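Local coordinates for nucleotidyl transferase AbiEii/AbiGii toxin family protein (Mycobacterium tuberculosis, PDB 6Y56), which acts as the nucleotidyltransferase toxin MenT4 of a toxin-antitoxin system, probably transferring nucleotides to an RNA target such as the acceptor stem of tRNA, at residues A22-Q28 with F65-L69; K56-G60 with E138-I143; L59-R64 with Y184-H188; A164-A168 with L198-W203. One frame throughout, in Å; residues are numbered along the deposited sequence.

Contact 1: residues A22-Q28 with F65-L69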
loop_
_atom_site.group_PDB
_atom_site.type_symbol
_atom_site.label_atom_id
_atom_site.label_comp_id
_atom_site.label_asym_id
_atom_site.label_seq_id
_atom_site.Cartn_x
_atom_site.Cartn_y
_atom_site.Cartn_z
ATOM N N ALA A 22 7.969 -9.636 -11.431
ATOM C CA ALA A 22 9.119 -10.013 -10.619
ATOM C C ALA A 22 10.292 -9.072 -10.851
ATOM O O ALA A 22 11.001 -8.716 -9.905
ATOM C CB ALA A 22 9.516 -11.466 -10.894
ATOM N N LEU A 23 10.509 -8.664 -12.103
ATOM C CA LEU A 23 11.575 -7.714 -12.387
ATOM C C LEU A 23 11.296 -6.371 -11.727
ATOM O O LEU A 23 12.207 -5.731 -11.190
ATOM C CB LEU A 23 11.752 -7.558 -13.898
ATOM C CG LEU A 23 12.910 -6.679 -14.376
ATOM C CD1 LEU A 23 14.214 -7.108 -13.755
ATOM C CD2 LEU A 23 13.013 -6.697 -15.897
ATOM N N LEU A 24 10.033 -5.938 -11.746
ATOM C CA LEU A 24 9.660 -4.704 -11.061
ATOM C C LEU A 24 9.838 -4.833 -9.557
ATOM O O LEU A 24 10.311 -3.897 -8.903
ATOM C CB LEU A 24 8.211 -4.355 -11.385
ATOM C CG LEU A 24 7.678 -3.129 -10.629
ATOM C CD1 LEU A 24 8.437 -1.845 -10.965
ATOM C CD2 LEU A 24 6.200 -2.989 -10.940
ATOM N N ASP A 25 9.474 -5.985 -8.992
ATOM C CA ASP A 25 9.674 -6.229 -7.566
ATOM C C ASP A 25 11.139 -6.026 -7.188
ATOM O O ASP A 25 11.460 -5.349 -6.195
ATOM C CB ASP A 25 9.206 -7.655 -7.226
ATOM C CG ASP A 25 9.290 -7.972 -5.742
ATOM O OD1 ASP A 25 8.526 -7.369 -4.965
ATOM O OD2 ASP A 25 10.117 -8.825 -5.338
ATOM N N VAL A 26 12.047 -6.582 -7.993
ATOM C CA VAL A 26 13.471 -6.414 -7.740
ATOM C C VAL A 26 13.871 -4.951 -7.890
ATOM O O VAL A 26 14.632 -4.412 -7.070
ATOM C CB VAL A 26 14.284 -7.323 -8.683
ATOM C CG1 VAL A 26 15.764 -7.017 -8.585
ATOM C CG2 VAL A 26 14.026 -8.780 -8.374
ATOM N N ALA A 27 13.379 -4.288 -8.946
ATOM C CA ALA A 27 13.708 -2.879 -9.166
ATOM C C ALA A 27 13.254 -2.020 -7.994
ATOM O O ALA A 27 13.984 -1.118 -7.562
ATOM C CB ALA A 27 13.074 -2.398 -10.472
ATOM N N GLN A 28 12.061 -2.294 -7.456
ATOM C CA GLN A 28 11.590 -1.559 -6.285
ATOM C C GLN A 28 12.546 -1.692 -5.107
ATOM O O GLN A 28 12.771 -0.721 -4.371
ATOM C CB GLN A 28 10.223 -2.078 -5.852
ATOM C CG GLN A 28 9.098 -1.793 -6.798
ATOM C CD GLN A 28 7.864 -2.565 -6.424
ATOM O OE1 GLN A 28 7.956 -3.644 -5.832
ATOM N NE2 GLN A 28 6.704 -2.029 -6.768
ATOM N N PHE A 65 2.959 -10.011 -5.711
ATOM C CA PHE A 65 3.683 -8.850 -6.197
ATOM C C PHE A 65 2.770 -7.629 -6.124
ATOM O O PHE A 65 1.539 -7.732 -6.170
ATOM C CB PHE A 65 4.121 -9.081 -7.643
ATOM C CG PHE A 65 5.212 -10.115 -7.802
ATOM C CD1 PHE A 65 6.392 -10.001 -7.088
ATOM C CD2 PHE A 65 5.056 -11.190 -8.682
ATOM C CE1 PHE A 65 7.413 -10.934 -7.237
ATOM C CE2 PHE A 65 6.088 -12.127 -8.835
ATOM C CZ PHE A 65 7.253 -11.996 -8.112
ATOM N N SER A 66 3.380 -6.455 -6.000
ATOM C CA SER A 66 2.634 -5.211 -5.866
ATOM C C SER A 66 3.393 -4.128 -6.616
ATOM O O SER A 66 4.607 -3.983 -6.432
ATOM C CB SER A 66 2.498 -4.866 -4.379
ATOM O OG SER A 66 1.602 -3.799 -4.156
ATOM N N THR A 67 2.685 -3.377 -7.459
ATOM C CA THR A 67 3.327 -2.569 -8.492
ATOM C C THR A 67 3.435 -1.100 -8.133
ATOM O O THR A 67 4.014 -0.328 -8.912
ATOM C CB THR A 67 2.549 -2.660 -9.806
ATOM O OG1 THR A 67 1.266 -2.040 -9.634
ATOM C CG2 THR A 67 2.373 -4.109 -10.233
ATOM N N ASP A 68 2.856 -0.682 -7.023
ATOM C CA ASP A 68 2.916 0.715 -6.650
ATOM C C ASP A 68 3.865 0.908 -5.479
ATOM O O ASP A 68 4.219 -0.027 -4.759
ATOM C CB ASP A 68 1.525 1.309 -6.374
ATOM C CG ASP A 68 0.671 0.472 -5.423
ATOM O OD1 ASP A 68 1.026 -0.685 -5.090
ATOM O OD2 ASP A 68 -0.396 0.992 -5.012
ATOM N N LEU A 69 4.351 2.119 -5.344
ATOM C CA LEU A 69 5.076 2.527 -4.158
ATOM C C LEU A 69 4.296 3.677 -3.555
ATOM O O LEU A 69 4.053 4.680 -4.232
ATOM C CB LEU A 69 6.494 2.956 -4.522
ATOM C CG LEU A 69 7.426 1.800 -4.906
ATOM C CD1 LEU A 69 8.758 2.335 -5.386
ATOM C CD2 LEU A 69 7.642 0.836 -3.738
HETATM O O HOH W 1 6.283 -6.198 -5.918
HETATM O O HOH W 2 6.296 0.794 -8.228
#
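Ala-22 and Asp-25, about one helical turn apart, both close on the ring of Phe-65, and here residues 22-28 and 65-69 pack closely, carbon on carbon. Ala-22 CA lies over one face, 4.1 Å from the centroid of the Phe-65 ring and 25° off its normal, displaced toward the rim, while Ala-22 CB reaches Phe-65 CZ at 3.6 Å. Asp-25 CB approaches Phe-65 CD1 at 3.7 Å. With its CG anti to the backbone N (chi1 -176°), the Asp-25 carboxylate sits beside CD1 and CE1 of the ring; His-11, Arg-55 and Lys-56 hold its oxygens. Further along, the side chains of Leu-24 and Thr-67 cross at about a right angle, with Leu-24 CD2 3.8 Å from Thr-67 CB. The contact thus lays helix 19-38 against the lead-in to strand 68-72 of the mixed sheet, where the spacing of Asp-68 and Asp-70 is consistent with the D-x-D nucleotidyltransferase signature, whose acidic residues in relatives bind catalytic metal ions. The other side is looser and bridged by water. Gln-28, extended beyond CG, sends NE2 to an in-plane lone pair of Ser-66 O at 2.9 Å, with an N-H...O angle of 157°. Gln-28 NE2 also donates to a water at 3.2 Å, which in turn gives a proton to Thr-67 O at 2.6 Å. A second water donates to Asp-25 OD1 and accepts from Ser-66 N.

Contact 2: residues K56-G60 with E138-I143; sequences KCRLG and ELLAFI
Ile-143 N donates to Lys-56 O at 2.9 Å, with an N-H...O angle of 156°, tying the pi-type last turn of helix 50-59 to the chain that follows on from strand 138-141. A water bridges Lys-56 O and Ile-143 O; another joins Cys-57 O to Ala-141 O. Ile-143 CG1 lies against the backbone, 3.7 Å from Cys-57 C. At the more open end, Arg-58 runs extended from CG to NE and presents its guanidinium end-on: NH1 and NH2 both grip Glu-138 OE1, each at 2.9 Å, with the carboxylate and guanidinium planes 40° apart. Because Glu-138 OE1 lies in the guanidinium plane, it does not compete with Leu-140 CD1, which sits over the centre of one face, 3.6 Å from Arg-58 CZ. Deeper in, Cys-57 SG stands above the Phe-142 ring, a distant sulfur-aromatic contact 4.8 Å from the centroid. Lys-56 runs alongside the same ring, its CB 3.9 Å from Phe-142 CE2, toward salt bridges of its NZ with Asp-29 and Asp-25. Strand 138-141 pairs antiparallel with strand 157-160, whose Val-160 touches Cys-57, while Phe-142 reaches across to Leu-32 of helix 19-38.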
loop_
_atom_site.group_PDB
_atom_site.type_symbol
_atom_site.label_atom_id
_atom_site.label_comp_id
_atom_site.label_asym_id
_atom_site.label_seq_id
_atom_site.Cartn_x
_atom_site.Cartn_y
_atom_site.Cartn_z
ATOM N N LYS A 56 6.844 -6.066 1.036
ATOM C CA LYS A 56 8.286 -6.016 1.292
ATOM C C LYS A 56 8.621 -6.397 2.725
ATOM O O LYS A 56 9.645 -7.050 2.973
ATOM C CB LYS A 56 8.846 -4.613 1.039
ATOM C CG LYS A 56 8.652 -4.082 -0.364
ATOM C CD LYS A 56 9.251 -5.007 -1.403
ATOM C CE LYS A 56 9.170 -4.378 -2.791
ATOM N NZ LYS A 56 9.830 -5.226 -3.829
ATOM N N CYS A 57 7.802 -5.973 3.681
ATOM C CA CYS A 57 8.222 -5.938 5.069
ATOM C C CYS A 57 7.376 -6.811 5.981
ATOM O O CYS A 57 7.730 -6.967 7.155
ATOM C CB CYS A 57 8.199 -4.483 5.566
ATOM S SG CYS A 57 9.482 -3.462 4.773
ATOM N N ARG A 58 6.287 -7.391 5.483
ATOM C CA ARG A 58 5.484 -8.271 6.317
ATOM C C ARG A 58 5.240 -9.635 5.692
ATOM O O ARG A 58 5.309 -10.642 6.402
ATOM C CB ARG A 58 4.156 -7.590 6.644
ATOM C CG ARG A 58 4.340 -6.285 7.426
ATOM C CD ARG A 58 3.054 -5.828 8.068
ATOM N NE ARG A 58 3.152 -4.474 8.603
ATOM C CZ ARG A 58 3.637 -4.149 9.792
ATOM N NH1 ARG A 58 4.097 -5.097 10.612
ATOM N NH2 ARG A 58 3.661 -2.864 10.160
ATOM N N LEU A 59 4.964 -9.705 4.392
ATOM C CA LEU A 59 4.593 -10.970 3.765
ATOM C C LEU A 59 5.717 -11.621 2.973
ATOM O O LEU A 59 5.846 -12.850 3.002
ATOM C CB LEU A 59 3.376 -10.781 2.847
ATOM C CG LEU A 59 2.115 -10.224 3.509
ATOM C CD1 LEU A 59 0.997 -10.128 2.482
ATOM C CD2 LEU A 59 1.660 -11.073 4.697
ATOM N N GLY A 60 6.502 -10.848 2.233
ATOM C CA GLY A 60 7.481 -11.439 1.339
ATOM C C GLY A 60 6.810 -12.384 0.362
ATOM O O GLY A 60 5.794 -12.062 -0.258
ATOM N N GLU A 138 6.436 1.642 12.216
ATOM C CA GLU A 138 7.191 0.507 12.711
ATOM C C GLU A 138 8.355 0.368 11.759
ATOM O O GLU A 138 8.192 0.089 10.568
ATOM C CB GLU A 138 6.326 -0.739 12.675
ATOM C CG GLU A 138 6.918 -1.937 13.407
ATOM C CD GLU A 138 6.056 -3.182 13.383
ATOM O OE1 GLU A 138 5.049 -3.204 12.654
ATOM O OE2 GLU A 138 6.398 -4.135 14.108
ATOM N N LEU A 139 9.554 0.418 12.354
ATOM C CA LEU A 139 10.835 0.236 11.622
ATOM C C LEU A 139 10.980 -1.252 11.296
ATOM O O LEU A 139 11.168 -2.054 12.230
ATOM C CB LEU A 139 11.990 0.700 12.510
ATOM C CG LEU A 139 13.360 0.656 11.843
ATOM C CD1 LEU A 139 13.421 1.633 10.680
ATOM C CD2 LEU A 139 14.464 0.944 12.849
ATOM N N LEU A 140 10.949 -1.596 10.012
ATOM C CA LEU A 140 10.977 -3.030 9.642
ATOM C C LEU A 140 12.051 -3.337 8.602
ATOM O O LEU A 140 12.300 -2.519 7.712
ATOM C CB LEU A 140 9.618 -3.407 9.040
ATOM C CG LEU A 140 8.415 -3.415 9.979
ATOM C CD1 LEU A 140 7.154 -3.795 9.216
ATOM C CD2 LEU A 140 8.642 -4.374 11.133
ATOM N N ALA A 141 12.679 -4.491 8.778
ATOM C CA ALA A 141 13.517 -5.084 7.747
ATOM C C ALA A 141 12.654 -5.657 6.617
ATOM O O ALA A 141 11.464 -5.926 6.783
ATOM C CB ALA A 141 14.409 -6.205 8.317
ATOM N N PHE A 142 13.266 -5.818 5.442
ATOM C CA PHE A 142 12.618 -6.571 4.377
ATOM C C PHE A 142 12.597 -8.052 4.743
ATOM O O PHE A 142 13.555 -8.575 5.325
ATOM C CB PHE A 142 13.415 -6.441 3.080
ATOM C CG PHE A 142 13.252 -5.116 2.379
ATOM C CD1 PHE A 142 13.545 -3.907 3.005
ATOM C CD2 PHE A 142 12.809 -5.086 1.076
ATOM C CE1 PHE A 142 13.391 -2.689 2.315
ATOM C CE2 PHE A 142 12.663 -3.884 0.385
ATOM C CZ PHE A 142 12.948 -2.693 1.001
ATOM N N ILE A 143 11.486 -8.725 4.444
ATOM C CA ILE A 143 11.444 -10.182 4.564
ATOM C C ILE A 143 12.473 -10.759 3.606
ATOM O O ILE A 143 12.497 -10.409 2.420
ATOM C CB ILE A 143 10.030 -10.685 4.236
ATOM C CG1 ILE A 143 8.986 -10.032 5.152
ATOM C CG2 ILE A 143 9.978 -12.198 4.308
ATOM C CD1 ILE A 143 9.094 -10.465 6.600
HETATM O O HOH W 3 10.680 -8.917 1.049
HETATM O O HOH W 4 10.030 -7.221 8.634
#

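Contact 3: residues L59-R64 with Y184-H188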
loop_
_atom_site.group_PDB
_atom_site.type_symbol
_atom_site.label_atom_id
_atom_site.label_comp_id
_atom_site.label_asym_id
_atom_site.label_seq_id
_atom_site.Cartn_x
_atom_site.Cartn_y
_atom_site.Cartn_z
ATOM N N LEU A 59 4.964 -9.705 4.392
ATOM C CA LEU A 59 4.593 -10.970 3.765
ATOM C C LEU A 59 5.717 -11.621 2.973
ATOM O O LEU A 59 5.846 -12.850 3.002
ATOM C CB LEU A 59 3.376 -10.781 2.847
ATOM C CG LEU A 59 2.115 -10.224 3.509
ATOM C CD1 LEU A 59 0.997 -10.128 2.482
ATOM C CD2 LEU A 59 1.660 -11.073 4.697
ATOM N N GLY A 60 6.502 -10.848 2.233
ATOM C CA GLY A 60 7.481 -11.439 1.339
ATOM C C GLY A 60 6.810 -12.384 0.362
ATOM O O GLY A 60 5.794 -12.062 -0.258
ATOM N N ASN A 61 7.406 -13.568 0.210
ATOM C CA ASN A 61 6.965 -14.601 -0.768
ATOM C C ASN A 61 5.547 -15.119 -0.495
ATOM O O ASN A 61 4.970 -15.716 -1.419
ATOM C CB ASN A 61 7.973 -15.749 -0.850
ATOM C CG ASN A 61 8.089 -16.524 0.445
ATOM O OD1 ASN A 61 8.042 -17.749 0.442
ATOM N ND2 ASN A 61 8.240 -15.825 1.558
ATOM N N VAL A 62 5.011 -14.938 0.713
ATOM C CA VAL A 62 3.630 -15.441 0.985
ATOM C C VAL A 62 2.602 -14.462 0.401
ATOM O O VAL A 62 1.414 -14.802 0.383
ATOM C CB VAL A 62 3.378 -15.719 2.480
ATOM C CG1 VAL A 62 4.385 -16.703 3.053
ATOM C CG2 VAL A 62 3.345 -14.443 3.301
ATOM N N GLY A 63 3.049 -13.286 -0.045
ATOM C CA GLY A 63 2.154 -12.309 -0.619
ATOM C C GLY A 63 2.384 -12.104 -2.109
ATOM O O GLY A 63 3.363 -12.560 -2.698
ATOM N N ARG A 64 1.461 -11.360 -2.702
ATOM C CA ARG A 64 1.484 -11.061 -4.122
ATOM C C ARG A 64 2.574 -10.038 -4.446
ATOM O O ARG A 64 3.047 -9.277 -3.594
ATOM C CB ARG A 64 0.146 -10.447 -4.535
ATOM C CG ARG A 64 -0.146 -9.137 -3.803
ATOM C CD ARG A 64 -1.427 -8.476 -4.309
ATOM N NE ARG A 64 -1.708 -7.202 -3.642
ATOM C CZ ARG A 64 -1.341 -6.010 -4.107
ATOM N NH1 ARG A 64 -0.676 -5.908 -5.251
ATOM N NH2 ARG A 64 -1.635 -4.920 -3.421
ATOM N N TYR A 184 -7.313 -9.042 -2.050
ATOM C CA TYR A 184 -6.222 -9.955 -1.733
ATOM C C TYR A 184 -5.530 -9.558 -0.429
ATOM O O TYR A 184 -5.246 -10.402 0.430
ATOM C CB TYR A 184 -5.212 -9.991 -2.890
ATOM C CG TYR A 184 -4.047 -10.892 -2.596
ATOM C CD1 TYR A 184 -2.939 -10.433 -1.882
ATOM C CD2 TYR A 184 -4.069 -12.226 -2.986
ATOM C CE1 TYR A 184 -1.884 -11.262 -1.587
ATOM C CE2 TYR A 184 -3.009 -13.070 -2.693
ATOM C CZ TYR A 184 -1.929 -12.583 -1.986
ATOM O OH TYR A 184 -0.881 -13.431 -1.685
ATOM N N ASP A 185 -5.201 -8.272 -0.287
ATOM C CA ASP A 185 -4.481 -7.826 0.902
ATOM C C ASP A 185 -5.334 -7.986 2.154
ATOM O O ASP A 185 -4.833 -8.405 3.199
ATOM C CB ASP A 185 -4.015 -6.379 0.728
ATOM C CG ASP A 185 -2.976 -6.209 -0.379
ATOM O OD1 ASP A 185 -2.353 -7.204 -0.825
ATOM O OD2 ASP A 185 -2.798 -5.050 -0.809
ATOM N N LEU A 186 -6.627 -7.676 2.053
ATOM C CA LEU A 186 -7.519 -7.855 3.194
ATOM C C LEU A 186 -7.640 -9.321 3.568
ATOM O O LEU A 186 -7.792 -9.646 4.753
ATOM C CB LEU A 186 -8.896 -7.270 2.885
ATOM C CG LEU A 186 -8.942 -5.741 2.933
ATOM C CD1 LEU A 186 -10.251 -5.271 2.340
ATOM C CD2 LEU A 186 -8.782 -5.247 4.353
ATOM N N ASN A 187 -7.581 -10.215 2.573
ATOM C CA ASN A 187 -7.586 -11.643 2.867
ATOM C C ASN A 187 -6.377 -12.043 3.704
ATOM O O ASN A 187 -6.489 -12.925 4.563
ATOM C CB ASN A 187 -7.661 -12.443 1.566
ATOM C CG ASN A 187 -7.765 -13.935 1.803
ATOM O OD1 ASN A 187 -8.800 -14.424 2.247
ATOM N ND2 ASN A 187 -6.697 -14.662 1.505
ATOM N N HIS A 188 -5.217 -11.407 3.479
ATOM C CA HIS A 188 -4.067 -11.644 4.347
ATOM C C HIS A 188 -4.282 -11.053 5.729
ATOM O O HIS A 188 -3.977 -11.705 6.729
ATOM C CB HIS A 188 -2.793 -11.088 3.717
ATOM C CG HIS A 188 -2.101 -12.058 2.821
ATOM N ND1 HIS A 188 -1.387 -13.136 3.299
ATOM C CD2 HIS A 188 -2.021 -12.117 1.473
ATOM C CE1 HIS A 188 -0.896 -13.818 2.278
ATOM N NE2 HIS A 188 -1.265 -13.219 1.160
#
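Arg-64 lays its aliphatic chain over Tyr-184 and carries its charged end on to Asp-185. Its CG takes the position between the backbone N and the carbonyl carbon (chi1 61°), and from there the chain runs straight to NE and slides past Tyr-184 in the opposite direction. Arg-64 CB lies over one face of the tyrosine, 4.1 Å from the ring centroid, and Arg-64 CD is 3.5 Å from Tyr-184 CD1. The guanidinium stands almost perpendicular to that ring and meets Asp-185 side-on. Arg-64 NE donates to Asp-185 OD1 at 2.9 Å, somewhat bent, while Arg-64 NH2 to Asp-185 OD2, also 2.9 Å, is nearly straight at 171°. Both bonds arrive on the syn side of the carboxylate, though somewhat out of its plane, and two-point binding fixes the rotation of both flat groups; Lys-170 adds a salt bridge to Asp-185 OD2. One helical turn on, His-188 NE2 donates to Tyr-184 OH at 2.9 Å, in the plane of the imidazole, which fixes that ring's turn. Its face is then presented to Leu-59 CD1, set over the centre 3.7 Å from the ring centroid and 13° off the normal. At its edge comes Val-62 O, 3.1 Å from His-188 CE1. The arrangement is a bidentate arginine-aspartate salt bridge backed by CH-pi packing, and it joins the connection between helix 50-59 and strand 68-72 of the nucleotidyltransferase fold to helix 180-189.

Contact 4: residues A164-A168 with L198-W203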
loop_
_atom_site.group_PDB
_atom_site.type_symbol
_atom_site.label_atom_id
_atom_site.label_comp_id
_atom_site.label_asym_id
_atom_site.label_seq_id
_atom_site.Cartn_x
_atom_site.Cartn_y
_atom_site.Cartn_z
ATOM N N ALA A 164 -2.258 -2.007 12.025
ATOM C CA ALA A 164 -3.662 -1.643 12.223
ATOM C C ALA A 164 -4.066 -0.511 11.292
ATOM O O ALA A 164 -5.197 -0.479 10.788
ATOM C CB ALA A 164 -3.896 -1.217 13.669
ATOM N N GLU A 165 -3.157 0.445 11.070
ATOM C CA GLU A 165 -3.450 1.560 10.180
ATOM C C GLU A 165 -3.466 1.118 8.719
ATOM O O GLU A 165 -4.279 1.605 7.934
ATOM C CB GLU A 165 -2.461 2.700 10.423
ATOM C CG GLU A 165 -2.793 3.957 9.647
ATOM C CD GLU A 165 -2.211 5.204 10.264
ATOM O OE1 GLU A 165 -1.280 5.100 11.098
ATOM O OE2 GLU A 165 -2.681 6.303 9.914
ATOM N N ALA A 166 -2.570 0.207 8.332
ATOM C CA ALA A 166 -2.602 -0.307 6.966
ATOM C C ALA A 166 -3.926 -1.003 6.678
ATOM O O ALA A 166 -4.514 -0.830 5.600
ATOM C CB ALA A 166 -1.440 -1.281 6.752
ATOM N N CYS A 167 -4.423 -1.776 7.647
ATOM C CA CYS A 167 -5.698 -2.450 7.465
ATOM C C CYS A 167 -6.835 -1.434 7.368
ATOM O O CYS A 167 -7.690 -1.531 6.475
ATOM C CB CYS A 167 -5.911 -3.432 8.613
ATOM S SG CYS A 167 -7.331 -4.508 8.397
ATOM N N ALA A 168 -6.824 -0.412 8.232
ATOM C CA ALA A 168 -7.856 0.623 8.176
ATOM C C ALA A 168 -7.832 1.364 6.841
ATOM O O ALA A 168 -8.890 1.673 6.280
ATOM C CB ALA A 168 -7.691 1.596 9.346
ATOM N N LEU A 198 -9.270 -0.886 17.405
ATOM C CA LEU A 198 -8.405 0.131 16.821
ATOM C C LEU A 198 -8.575 0.216 15.309
ATOM O O LEU A 198 -8.668 1.322 14.757
ATOM C CB LEU A 198 -6.958 -0.180 17.198
ATOM C CG LEU A 198 -5.902 0.736 16.584
ATOM C CD1 LEU A 198 -6.069 2.191 17.005
ATOM C CD2 LEU A 198 -4.536 0.218 17.007
ATOM N N VAL A 199 -8.642 -0.935 14.632
ATOM C CA VAL A 199 -8.876 -0.942 13.190
ATOM C C VAL A 199 -10.219 -0.298 12.865
ATOM O O VAL A 199 -10.326 0.527 11.947
ATOM C CB VAL A 199 -8.763 -2.367 12.617
ATOM C CG1 VAL A 199 -9.280 -2.397 11.176
ATOM C CG2 VAL A 199 -7.323 -2.822 12.638
ATOM N N ARG A 200 -11.258 -0.620 13.638
ATOM C CA ARG A 200 -12.575 -0.057 13.368
ATOM C C ARG A 200 -12.588 1.449 13.588
ATOM O O ARG A 200 -13.152 2.199 12.777
ATOM C CB ARG A 200 -13.602 -0.745 14.264
ATOM C CG ARG A 200 -15.030 -0.236 14.116
ATOM C CD ARG A 200 -16.013 -1.050 14.968
ATOM N NE ARG A 200 -15.629 -1.039 16.372
ATOM C CZ ARG A 200 -15.451 -2.116 17.130
ATOM N NH1 ARG A 200 -15.655 -3.339 16.664
ATOM N NH2 ARG A 200 -15.083 -1.956 18.391
ATOM N N ARG A 201 -11.978 1.908 14.685
ATOM C CA ARG A 201 -11.897 3.338 14.968
ATOM C C ARG A 201 -11.135 4.066 13.875
ATOM O O ARG A 201 -11.607 5.078 13.341
ATOM C CB ARG A 201 -11.256 3.556 16.344
ATOM C CG ARG A 201 -10.924 5.006 16.701
ATOM C CD ARG A 201 -12.148 5.900 16.676
ATOM N NE ARG A 201 -13.196 5.458 17.595
ATOM C CZ ARG A 201 -13.430 5.996 18.790
ATOM N NH1 ARG A 201 -14.432 5.539 19.533
ATOM N NH2 ARG A 201 -12.673 6.989 19.239
ATOM N N LEU A 202 -9.968 3.545 13.505
ATOM C CA LEU A 202 -9.167 4.180 12.466
ATOM C C LEU A 202 -9.895 4.185 11.130
ATOM O O LEU A 202 -9.793 5.157 10.377
ATOM C CB LEU A 202 -7.822 3.468 12.331
ATOM C CG LEU A 202 -6.801 3.767 13.418
ATOM C CD1 LEU A 202 -5.618 2.829 13.255
ATOM C CD2 LEU A 202 -6.362 5.211 13.303
ATOM N N TRP A 203 -10.616 3.103 10.809
ATOM C CA TRP A 203 -11.383 3.043 9.564
ATOM C C TRP A 203 -12.374 4.198 9.483
ATOM O O TRP A 203 -12.431 4.920 8.482
ATOM C CB TRP A 203 -12.110 1.698 9.478
ATOM C CG TRP A 203 -13.050 1.545 8.322
ATOM C CD1 TRP A 203 -12.758 1.678 6.998
ATOM C CD2 TRP A 203 -14.436 1.209 8.398
ATOM N NE1 TRP A 203 -13.880 1.430 6.245
ATOM C CE2 TRP A 203 -14.927 1.146 7.079
ATOM C CE3 TRP A 203 -15.311 0.956 9.453
ATOM C CZ2 TRP A 203 -16.259 0.836 6.783
ATOM C CZ3 TRP A 203 -16.622 0.648 9.166
ATOM C CH2 TRP A 203 -17.086 0.593 7.837
#
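Apolar packing dominates where Ala-164 and Ala-168 of helix 163-174 meet helix 196-212. Ala-164 CB meets Leu-198 CD2 at 3.7 Å and Val-199 CG2 at 3.9 Å. Leu-198 CG stands anti to the backbone N (chi1 176°), and its CD2 is the branch that makes this touch although its CB does not point at the other helix. Ala-168 CB is pressed closer, 3.5 Å from Leu-202 CB. To one side, Cys-167 SG touches Val-199 CG1 at 4.0 Å. The two axes approach to 8.4 Å with a signed crossing angle of -50°, and the pattern is ridges-into-grooves: the ridge of Ala-164 and Ala-168 lies in the groove between Leu-198/Leu-202 and Val-199/Trp-203. Small alanines on one helix allow this close approach. A second kind of contact sets side chains against backbone. Ala-168 CB is 3.6 Å from Trp-203 N, Val-199 CG2 is 3.7 Å from Ala-164 O, and Leu-202 CD1 rests beside Glu-165 CA. Ala-168 O lies at the edge of the indole, near its plane. Polar bonds run to partners outside the two segments: Glu-165 accepts from the backbone N of Ala-134 and Leu-135 and pairs with Lys-206 further along helix 196-212, while the indole NE1 of Trp-203 makes a weak hydrogen bond to Leu-171 O.

Overall arrangement
Contacts 1, 2 and 3 cluster around helix 50-59 and the connection from it to strand 68-72, their centres 12 to 14 Å apart. Contacts 2 and 3 share Leu-59 and Gly-60, and contact 3 adjoins contact 1 at residues 64 and 65. Contacts 1 and 2 touch through the salt bridge of Asp-25 with Lys-56. Along the chain both close before contact 4 opens, whereas contacts 3 and 4 interleave, helix 180-189 falling between the helices of contact 4. Contact 4 lies about 26 Å from contact 1 and 18 Å from contact 3 between centres; its nearest atoms come within about 4 Å of contact 3 without touching. The series therefore runs from the sheet-bearing nucleotidyltransferase core into the later helices.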